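Local atomic coordinates of oxalate biosynthetic component 1 (Burkholderia thailandensis, PDB entry 5IKZ), a protein that probably catalyses the formation of oxalate from oxaloacetate and acetyl-CoA, combining a TIM-barrel beta-keto acid cleavage module with an alpha/beta-hydrolase-like C-terminal module. Residues 380-385 against 399-404; 1025-1030 against 1057-1062. All coordinates share one frame; numbering follows the deposited sequence.

Interaction 1 (380-385 against 399-404)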
ATOM      1  N   VAL A 380     -24.416  11.000   9.627  1.00 50.87           N
ATOM      2  CA  VAL A 380     -24.197  10.552  10.996  1.00 34.33           C
ATOM      3  C   VAL A 380     -25.481   9.940  11.556  1.00 35.26           C
ATOM      4  O   VAL A 380     -26.208  10.582  12.313  1.00 55.29           O
ATOM      5  CB  VAL A 380     -23.736  11.710  11.899  1.00 38.69           C
ATOM      6  CG1 VAL A 380     -23.215  11.176  13.225  1.00 40.12           C
ATOM      7  CG2 VAL A 380     -22.661  12.526  11.197  1.00 33.36           C
ATOM      8  N   ALA A 381     -25.754   8.696  11.174  1.00 38.51           N
ATOM      9  CA  ALA A 381     -27.006   8.035  11.539  1.00 39.19           C
ATOM     10  C   ALA A 381     -26.940   7.372  12.913  1.00 39.51           C
ATOM     11  O   ALA A 381     -25.858   7.063  13.413  1.00 46.22           O
ATOM     12  CB  ALA A 381     -27.380   7.009  10.479  1.00 36.80           C
ATOM     13  N   ALA A 382     -28.112   7.172  13.514  1.00 49.77           N
ATOM     14  CA  ALA A 382     -28.261   6.495  14.806  1.00 46.78           C
ATOM     15  C   ALA A 382     -27.516   7.191  15.950  1.00 41.61           C
ATOM     16  O   ALA A 382     -27.259   6.586  16.990  1.00 51.46           O
ATOM     17  CB  ALA A 382     -27.811   5.041  14.695  1.00 52.10           C
ATOM     18  N   VAL A 383     -27.175   8.460  15.751  1.00 39.21           N
ATOM     19  CA  VAL A 383     -26.602   9.287  16.810  1.00 42.14           C
ATOM     20  C   VAL A 383     -27.612  10.347  17.235  1.00 49.72           C
ATOM     21  O   VAL A 383     -27.915  11.262  16.472  1.00 70.47           O
ATOM     22  CB  VAL A 383     -25.295   9.971  16.362  1.00 45.05           C
ATOM     23  CG1 VAL A 383     -24.814  10.953  17.423  1.00 36.49           C
ATOM     24  CG2 VAL A 383     -24.227   8.930  16.064  1.00 42.65           C
ATOM     25  N   ASP A 384     -28.132  10.215  18.452  1.00 57.37           N
ATOM     26  CA  ASP A 384     -29.198  11.087  18.941  1.00 54.13           C
ATOM     27  C   ASP A 384     -28.795  12.559  18.992  1.00 50.59           C
ATOM     28  O   ASP A 384     -27.786  12.921  19.598  1.00 60.82           O
ATOM     29  CB  ASP A 384     -29.657  10.631  20.325  1.00 61.41           C
ATOM     30  CG  ASP A 384     -30.329   9.273  20.294  1.00 70.48           C
ATOM     31  OD1 ASP A 384     -30.785   8.864  19.206  1.00 71.44           O
ATOM     32  OD2 ASP A 384     -30.403   8.617  21.355  1.00 76.67           O
ATOM     33  N   GLN A 385     -29.603  13.402  18.356  1.00 45.20           N
ATOM     34  CA  GLN A 385     -29.329  14.832  18.280  1.00 43.01           C
ATOM     35  C   GLN A 385     -30.479  15.674  18.827  1.00 50.83           C
ATOM     36  O   GLN A 385     -31.627  15.232  18.883  1.00 48.46           O
ATOM     37  CB  GLN A 385     -29.038  15.239  16.833  1.00 38.57           C
ATOM     38  CG  GLN A 385     -27.673  14.811  16.325  1.00 45.67           C
ATOM     39  CD  GLN A 385     -26.561  15.713  16.819  1.00 55.02           C
ATOM     40  OE1 GLN A 385     -26.787  16.883  17.129  1.00 65.51           O
ATOM     41  NE2 GLN A 385     -25.352  15.171  16.902  1.00 55.90           N
ATOM     42  N   SER A 399     -32.785  14.207  15.342  1.00 52.36           N
ATOM     43  CA  SER A 399     -31.943  13.130  14.839  1.00 48.94           C
ATOM     44  C   SER A 399     -32.434  12.625  13.486  1.00 52.12           C
ATOM     45  O   SER A 399     -33.633  12.643  13.210  1.00 63.31           O
ATOM     46  CB  SER A 399     -31.904  11.978  15.845  1.00 49.87           C
ATOM     47  OG  SER A 399     -31.603  12.450  17.147  1.00 42.52           O
ATOM     48  N   LEU A 400     -31.502  12.183  12.645  1.00 58.56           N
ATOM     49  CA  LEU A 400     -31.845  11.603  11.349  1.00 45.98           C
ATOM     50  C   LEU A 400     -32.724  10.376  11.537  1.00 50.39           C
ATOM     51  O   LEU A 400     -33.701  10.180  10.817  1.00 59.49           O
ATOM     52  CB  LEU A 400     -30.584  11.236  10.568  1.00 47.29           C
ATOM     53  CG  LEU A 400     -29.668  12.393  10.177  1.00 43.10           C
ATOM     54  CD1 LEU A 400     -28.522  11.884   9.322  1.00 45.75           C
ATOM     55  CD2 LEU A 400     -30.455  13.465   9.439  1.00 53.70           C
ATOM     56  N   ILE A 401     -32.354   9.549  12.507  1.00 50.34           N
ATOM     57  CA  ILE A 401     -33.216   8.468  12.968  1.00 59.13           C
ATOM     58  C   ILE A 401     -33.752   8.863  14.336  1.00 53.30           C
ATOM     59  O   ILE A 401     -32.981   9.006  15.286  1.00 57.27           O
ATOM     60  CB  ILE A 401     -32.468   7.124  13.059  1.00 54.04           C
ATOM     61  CG1 ILE A 401     -31.824   6.774  11.716  1.00 55.19           C
ATOM     62  CG2 ILE A 401     -33.412   6.018  13.505  1.00 52.75           C
ATOM     63  CD1 ILE A 401     -31.108   5.440  11.712  1.00 45.58           C
ATOM     64  N   ASP A 402     -35.064   9.059  14.438  1.00 59.35           N
ATOM     65  CA  ASP A 402     -35.642   9.566  15.678  1.00 65.00           C
ATOM     66  C   ASP A 402     -35.407   8.587  16.819  1.00 59.78           C
ATOM     67  O   ASP A 402     -35.401   7.371  16.615  1.00 60.24           O
ATOM     68  CB  ASP A 402     -37.140   9.865  15.516  1.00 70.20           C
ATOM     69  CG  ASP A 402     -37.947   8.647  15.108  1.00 84.02           C
ATOM     70  OD1 ASP A 402     -38.130   7.738  15.945  1.00100.15           O
ATOM     71  OD2 ASP A 402     -38.422   8.610  13.954  1.00 87.59           O
ATOM     72  N   VAL A 403     -35.195   9.137  18.013  1.00 55.87           N
ATOM     73  CA  VAL A 403     -34.867   8.354  19.203  1.00 60.80           C
ATOM     74  C   VAL A 403     -35.798   7.154  19.449  1.00 64.93           C
ATOM     75  O   VAL A 403     -35.317   6.080  19.812  1.00 71.55           O
ATOM     76  CB  VAL A 403     -34.852   9.257  20.462  1.00 55.56           C
ATOM     77  CG1 VAL A 403     -34.582   8.437  21.706  1.00 45.58           C
ATOM     78  CG2 VAL A 403     -33.808  10.353  20.311  1.00 47.69           C
ATOM     79  N   PRO A 404     -37.124   7.317  19.251  1.00 71.36           N
ATOM     80  CA  PRO A 404     -37.949   6.110  19.391  1.00 63.01           C
ATOM     81  C   PRO A 404     -37.562   4.993  18.422  1.00 60.92           C
ATOM     82  O   PRO A 404     -37.500   3.832  18.827  1.00 72.49           O
ATOM     83  CB  PRO A 404     -39.362   6.618  19.089  1.00 52.17           C
ATOM     84  CG  PRO A 404     -39.330   8.045  19.479  1.00 60.98           C
ATOM     85  CD  PRO A 404     -37.959   8.526  19.106  1.00 72.77           C
TER
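Ser399 reaches across to the backbone of Gln385: its OG accepts a nearly straight hydrogen bond from Gln385 N, with an N-H...O angle of 175°, though the modelled length is doubtful. The hydroxyl lies beside its own backbone N and anti to the carbonyl carbon (chi1 -50°), and it is also hydrogen-bonded to Asp397 OD1. The other oxygen of Asp397 takes the N-H of Val403, so one carboxylate ties the serine to the start of helix 403-415. The amide end of Gln385 leads away from segment 399-404, and its OE1 makes a weak hydrogen bond with Val319 N.

Asp384 meets Val403 nearly at right angles. Methyl CG2 of the valine lies 3.6 Å from CG of the aspartate, and Asp384 OD1 is 3.5 Å from the same methyl. That oxygen finds its charged partner in Arg406 NE, a salt bridge to the helix that Asp402 N-caps.

Segment 380-385 leaves the C-terminal end of strand 375-380, one strand of the TIM barrel, where loops of this fold usually build the active site; the side chain of Val380 is about 7 Å from the bound magnesium.

Around Ala381 and Ala382 the contact is made by methyl groups. Ile401 is stretched out at chi2 (-178°), which sends CD1 to the turn there: it meets Ala381 CB at 4.2 Å, methyl on methyl, and stands over the backbone 3.9 Å from Ala382 N. Leu400 likewise sets a methyl against backbone, its CD1 4.0 Å from Val380 O at the strand end, while Leu432 and Thr435 of helix 418-442 pack against the leucine.

Interaction 2 (1025-1030 against 1057-1062)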
ATOM      1  N   VAL A1025       7.731  -7.863   7.302  1.00 99.78           N
ATOM      2  CA  VAL A1025       8.182  -7.747   8.684  1.00 99.97           C
ATOM      3  C   VAL A1025       8.872  -9.011   9.208  1.00 92.30           C
ATOM      4  O   VAL A1025       9.946  -8.933   9.800  1.00 95.59           O
ATOM      5  CB  VAL A1025       7.003  -7.389   9.624  1.00 87.51           C
ATOM      6  CG1 VAL A1025       6.707  -5.898   9.560  1.00 67.67           C
ATOM      7  CG2 VAL A1025       5.763  -8.196   9.270  1.00 84.29           C
ATOM      8  N   HIS A1026       8.265 -10.172   8.973  1.00 92.31           N
ATOM      9  CA  HIS A1026       8.733 -11.415   9.581  1.00 98.28           C
ATOM     10  C   HIS A1026       9.724 -12.190   8.710  1.00 97.42           C
ATOM     11  O   HIS A1026      10.607 -12.880   9.225  1.00 93.93           O
ATOM     12  CB  HIS A1026       7.537 -12.314   9.910  1.00 92.97           C
ATOM     13  CG  HIS A1026       6.528 -11.669  10.808  1.00102.00           C
ATOM     14  ND1 HIS A1026       5.192 -11.572  10.477  1.00101.15           N
ATOM     15  CD2 HIS A1026       6.656 -11.093  12.026  1.00104.22           C
ATOM     16  CE1 HIS A1026       4.543 -10.959  11.452  1.00 99.60           C
ATOM     17  NE2 HIS A1026       5.407 -10.660  12.404  1.00100.82           N
ATOM     18  N   THR A1027       9.579 -12.072   7.395  1.00 87.41           N
ATOM     19  CA  THR A1027      10.352 -12.885   6.460  1.00 87.62           C
ATOM     20  C   THR A1027      11.735 -12.306   6.162  1.00 91.60           C
ATOM     21  O   THR A1027      11.878 -11.112   5.902  1.00 71.28           O
ATOM     22  CB  THR A1027       9.589 -13.067   5.130  1.00 75.63           C
ATOM     23  OG1 THR A1027       8.390 -13.816   5.367  1.00 82.37           O
ATOM     24  CG2 THR A1027      10.441 -13.804   4.105  1.00 62.80           C
ATOM     25  N   GLN A1028      12.749 -13.168   6.215  1.00104.30           N
ATOM     26  CA  GLN A1028      14.100 -12.808   5.800  1.00 89.93           C
ATOM     27  C   GLN A1028      14.228 -12.944   4.284  1.00 95.68           C
ATOM     28  O   GLN A1028      13.722 -13.905   3.702  1.00102.46           O
ATOM     29  CB  GLN A1028      15.137 -13.685   6.510  1.00 62.42           C
ATOM     30  N   PRO A1029      14.903 -11.977   3.641  1.00 86.47           N
ATOM     31  CA  PRO A1029      15.050 -11.896   2.180  1.00 84.66           C
ATOM     32  C   PRO A1029      15.559 -13.177   1.511  1.00 86.47           C
ATOM     33  O   PRO A1029      14.986 -13.607   0.509  1.00 70.78           O
ATOM     34  CB  PRO A1029      16.066 -10.763   2.000  1.00 85.91           C
ATOM     35  CG  PRO A1029      15.876  -9.903   3.195  1.00 79.10           C
ATOM     36  CD  PRO A1029      15.548 -10.840   4.322  1.00 76.68           C
ATOM     37  N   ALA A1030      16.619 -13.770   2.054  1.00 82.41           N
ATOM     38  CA  ALA A1030      17.251 -14.931   1.434  1.00 70.07           C
ATOM     39  C   ALA A1030      16.343 -16.159   1.433  1.00 81.46           C
ATOM     40  O   ALA A1030      16.434 -17.011   0.545  1.00 73.53           O
ATOM     41  CB  ALA A1030      18.559 -15.251   2.138  1.00 59.51           C
ATOM     42  N   PHE A1057       5.970 -10.928  -5.966  1.00 65.18           N
ATOM     43  CA  PHE A1057       6.730  -9.750  -5.568  1.00 70.58           C
ATOM     44  C   PHE A1057       8.118 -10.173  -5.108  1.00 72.59           C
ATOM     45  O   PHE A1057       8.328 -11.323  -4.727  1.00 83.02           O
ATOM     46  CB  PHE A1057       6.001  -8.966  -4.470  1.00 68.48           C
ATOM     47  CG  PHE A1057       5.876  -9.704  -3.164  1.00 57.12           C
ATOM     48  CD1 PHE A1057       4.815 -10.565  -2.937  1.00 54.02           C
ATOM     49  CD2 PHE A1057       6.810  -9.519  -2.157  1.00 59.77           C
ATOM     50  CE1 PHE A1057       4.695 -11.238  -1.732  1.00 63.15           C
ATOM     51  CE2 PHE A1057       6.697 -10.190  -0.953  1.00 62.74           C
ATOM     52  CZ  PHE A1057       5.638 -11.050  -0.741  1.00 59.42           C
ATOM     53  N   LEU A1058       9.068  -9.246  -5.155  1.00 56.16           N
ATOM     54  CA  LEU A1058      10.445  -9.561  -4.800  1.00 50.40           C
ATOM     55  C   LEU A1058      10.937  -8.707  -3.641  1.00 61.09           C
ATOM     56  O   LEU A1058      10.860  -7.480  -3.685  1.00 85.69           O
ATOM     57  CB  LEU A1058      11.363  -9.374  -6.009  1.00 51.21           C
ATOM     58  CG  LEU A1058      10.945 -10.064  -7.310  1.00 52.67           C
ATOM     59  CD1 LEU A1058      11.899  -9.701  -8.436  1.00 50.28           C
ATOM     60  CD2 LEU A1058      10.873 -11.572  -7.127  1.00 50.93           C
ATOM     61  N   LEU A1059      11.445  -9.367  -2.605  1.00 55.40           N
ATOM     62  CA  LEU A1059      12.042  -8.667  -1.474  1.00 48.20           C
ATOM     63  C   LEU A1059      13.474  -8.260  -1.794  1.00 53.67           C
ATOM     64  O   LEU A1059      14.219  -9.019  -2.416  1.00 54.37           O
ATOM     65  CB  LEU A1059      12.018  -9.542  -0.218  1.00 51.02           C
ATOM     66  CG  LEU A1059      10.668  -9.781   0.457  1.00 54.08           C
ATOM     67  CD1 LEU A1059      10.834 -10.702   1.657  1.00 57.40           C
ATOM     68  CD2 LEU A1059      10.029  -8.465   0.872  1.00 58.03           C
ATOM     69  N   ASP A1060      13.852  -7.057  -1.372  1.00 53.87           N
ATOM     70  CA  ASP A1060      15.226  -6.600  -1.513  1.00 58.07           C
ATOM     71  C   ASP A1060      16.027  -7.041  -0.292  1.00 76.23           C
ATOM     72  O   ASP A1060      15.598  -7.931   0.442  1.00 82.68           O
ATOM     73  CB  ASP A1060      15.280  -5.077  -1.702  1.00 74.24           C
ATOM     74  CG  ASP A1060      14.827  -4.305  -0.469  1.00 80.96           C
ATOM     75  OD1 ASP A1060      14.340  -4.928   0.497  1.00 86.56           O
ATOM     76  OD2 ASP A1060      14.944  -3.060  -0.474  1.00 72.95           O
ATOM     77  N   ASP A1061      17.176  -6.415  -0.064  1.00 84.44           N
ATOM     78  CA  ASP A1061      18.029  -6.801   1.056  1.00 86.52           C
ATOM     79  C   ASP A1061      17.459  -6.335   2.394  1.00 79.25           C
ATOM     80  O   ASP A1061      17.798  -6.877   3.446  1.00 80.97           O
ATOM     81  CB  ASP A1061      19.443  -6.250   0.863  1.00 91.91           C
ATOM     82  CG  ASP A1061      20.149  -6.866  -0.329  1.00 95.20           C
ATOM     83  OD1 ASP A1061      19.700  -7.932  -0.802  1.00 94.24           O
ATOM     84  OD2 ASP A1061      21.152  -6.284  -0.793  1.00 95.88           O
ATOM     85  N   HIS A1062      16.588  -5.332   2.350  1.00 73.15           N
ATOM     86  CA  HIS A1062      15.998  -4.784   3.567  1.00 67.97           C
ATOM     87  C   HIS A1062      14.562  -5.263   3.758  1.00 65.95           C
ATOM     88  O   HIS A1062      13.794  -4.649   4.503  1.00 63.95           O
ATOM     89  CB  HIS A1062      16.035  -3.254   3.539  1.00 68.27           C
ATOM     90  CG  HIS A1062      17.372  -2.688   3.179  1.00 87.15           C
ATOM     91  ND1 HIS A1062      18.297  -2.304   4.126  1.00 86.24           N
ATOM     92  CD2 HIS A1062      17.937  -2.431   1.976  1.00 88.37           C
ATOM     93  CE1 HIS A1062      19.376  -1.840   3.521  1.00 80.03           C
ATOM     94  NE2 HIS A1062      19.184  -1.906   2.216  1.00 88.98           N
TER
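Pro1029 and Thr1027 rest on the chain at Leu1059 to Asp1061, in the module assigned to the alpha/beta-hydrolase clan. The two loops flank an antiparallel strand pair at one edge of its mixed sheet: the loop 1025-1030 follows helix 1015-1023 and leads toward edge strand 1038-1043. The other loop, 1057-1062, comes after the partner strand 1049-1054.

The apolar part is small. Methyl CG2 of Thr1027 meets methyl CD1 of Leu1059 at 4.0 Å, the two side chains crossing at about a right angle. On the threonine, CG2 is the branch anti to the backbone N, with OG1 beside that N (chi1 -65°). The leucine is extended at chi2 (178°), and its CD1 also comes within 4.4 Å of Pro1029 CA. Tyr1032 touches both Thr1027 and Leu1059, and Cys1023 of helix 1015-1023 packs on the leucine too.

A second group of contacts sets the proline ring against carbonyl oxygens. CB of Pro1029 is 3.3 Å from Asp1060 O, and its CG lies 3.6 Å from Asp1061 O, so the ring is placed beside two successive peptides of the turn.

No hydrogen bond joins the two segments; the polar bonding braces the 1057-1062 loop itself. Asp1061 OD1 makes a salt bridge with Arg1073 NH1, and Asp1060 OD1 takes a hydrogen bond from Arg1064 N. The same Asp1060 OD1 closes an Asx turn through a weak bond from His1062 N, at 2.9 Å and an N-H...O angle of 128°.

Overall arrangement
The two contacts belong to different modules of one long chain and do not touch: their centres are 50 Å apart and their nearest atoms about 35 Å. The centre of interaction 1 is about 36 Å, and that of interaction 2 about 16 Å, from the centre of the chain. Of the two, interaction 1 is the one near the metal, with the Val380 side chain about 7 Å from the magnesium ion, too far to be a ligand. It is also the more buried: seven of its ten touching residues are buried, against two of five in interaction 2. In sequence they follow in series, the barrel contact closing long before the other begins.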